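Local coordinates for tRNA (Guanine-N(1)-)-methyltransferase (Aquifex aeolicus, PDB 1OY5) that methylates the N1 position of guanosine-37 in various tRNAs, taking the methyl group from S-adenosyl-L-methionine, at the interface of chains A and B. Numbering follows the deposited sequence. Chains: chain A/B, tRNA (Guanine-N(1)-)-methyltransferase.

The interface of chains A and B. Residues chain A 66-68, 71-72; chain B 185, 188.
Helix 67-81 of chain A presents its first turns, from A:Pro67 through A:Glu68 to A:Tyr71 and A:Glu72, to the extended backbone of chain B, where B:Pro185 sits in a loop and B:Tyr188 ends the short strand 187-188. The enzyme is a homodimer, and this patch, which has a two-fold twin, is one part of the subunit interface. A:Glu68 touches both chain B side chains. Its chain bends at chi2, with the aliphatic part toward B:Tyr188 and the carboxylate toward B:Pro185. CG of A:Glu68 packs on the tyrosine ring at CE2, 3.2 Å away, while the carboxylate plane is turned 47° from that of the ring. At the other end, carboxylate carbon CD of A:Glu68 meets CG of B:Pro185 at 3.3 Å. The tyrosine reaches over the helix because its CG is anti to the backbone N (chi1 -180°). Its far edge then slides past A:Tyr71, the two side chains running in opposite directions, with CE1 of B:Tyr188 3.9 Å from CD2 of A:Tyr71. No hydrogen bond or salt bridge crosses this patch, so the subunits meet here through packing alone. The charge on A:Glu68 is paired within chain A instead: the ammonium NZ of A:Lys66 makes a hydrogen-bonded salt bridge to OE1 at 2.9 Å, approaching from above the carboxylate plane, 54° out of it. That bond probably steadies the carboxylate against the proline. An alanine in place of A:Glu68 would probably leave B:Tyr188 and B:Pro185 each without the glutamate's packing and the A:Lys66 ammonium without this mate. The lysine also brushes the proline, its side chain crossing it at about a right angle, with CE of A:Lys66 3.5 Å from CD of B:Pro185.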
# COMPACT_ATOMS: atom_id res chain seq x y z
N LYS A 66 -14.95 -17.55 0.36
CA LYS A 66 -16.37 -17.91 0.43
C LYS A 66 -17.25 -16.81 1.00
O LYS A 66 -16.77 -15.93 1.73
CB LYS A 66 -16.53 -19.15 1.30
CG LYS A 66 -15.76 -20.39 0.79
CD LYS A 66 -15.98 -21.56 1.70
CE LYS A 66 -17.46 -21.95 1.72
NZ LYS A 66 -17.85 -22.16 3.13
N PRO A 67 -18.53 -16.85 0.66
CA PRO A 67 -19.50 -15.86 1.17
C PRO A 67 -19.87 -15.98 2.64
O PRO A 67 -20.01 -14.96 3.34
CB PRO A 67 -20.74 -16.13 0.32
CG PRO A 67 -20.27 -16.99 -0.81
CD PRO A 67 -19.13 -17.79 -0.30
N GLU A 68 -20.06 -17.20 3.13
CA GLU A 68 -20.61 -17.35 4.48
C GLU A 68 -19.88 -16.56 5.54
O GLU A 68 -20.48 -15.82 6.27
CB GLU A 68 -20.65 -18.82 4.89
CG GLU A 68 -21.46 -19.68 3.95
CD GLU A 68 -20.62 -20.37 2.90
OE1 GLU A 68 -20.64 -21.60 2.85
OE2 GLU A 68 -19.94 -19.67 2.16
N TYR A 71 -20.22 -12.86 5.35
CA TYR A 71 -21.59 -12.42 5.69
C TYR A 71 -21.82 -12.51 7.20
O TYR A 71 -22.40 -11.63 7.83
CB TYR A 71 -22.64 -13.23 4.92
CG TYR A 71 -23.12 -12.53 3.69
CD1 TYR A 71 -24.05 -11.50 3.77
CD2 TYR A 71 -22.66 -12.89 2.44
CE1 TYR A 71 -24.51 -10.85 2.64
CE2 TYR A 71 -23.11 -12.24 1.29
CZ TYR A 71 -24.04 -11.23 1.41
OH TYR A 71 -24.48 -10.59 0.29
N GLU A 72 -21.35 -13.60 7.78
CA GLU A 72 -21.37 -13.80 9.22
C GLU A 72 -20.59 -12.65 9.92
O GLU A 72 -21.05 -12.05 10.87
CB GLU A 72 -20.69 -15.14 9.52
CG GLU A 72 -21.43 -16.07 10.45
CD GLU A 72 -22.85 -16.32 10.03
OE1 GLU A 72 -23.06 -17.20 9.17
OE2 GLU A 72 -23.75 -15.63 10.57
N PRO B 185 -20.30 -22.86 -1.98
CA PRO B 185 -21.68 -22.74 -1.56
C PRO B 185 -22.45 -22.50 -2.87
O PRO B 185 -22.32 -21.45 -3.50
CB PRO B 185 -21.63 -21.56 -0.61
CG PRO B 185 -20.23 -21.66 -0.09
CD PRO B 185 -19.38 -22.02 -1.21
N TYR B 188 -26.56 -19.58 -1.36
CA TYR B 188 -26.42 -19.05 -0.01
C TYR B 188 -27.27 -17.79 0.22
O TYR B 188 -27.22 -16.85 -0.57
CB TYR B 188 -24.95 -18.75 0.28
CG TYR B 188 -24.73 -18.19 1.66
CD1 TYR B 188 -24.60 -16.82 1.87
CD2 TYR B 188 -24.67 -19.03 2.76
CE1 TYR B 188 -24.41 -16.29 3.13
CE2 TYR B 188 -24.47 -18.52 4.04
CZ TYR B 188 -24.34 -17.14 4.22
OH TYR B 188 -24.13 -16.63 5.48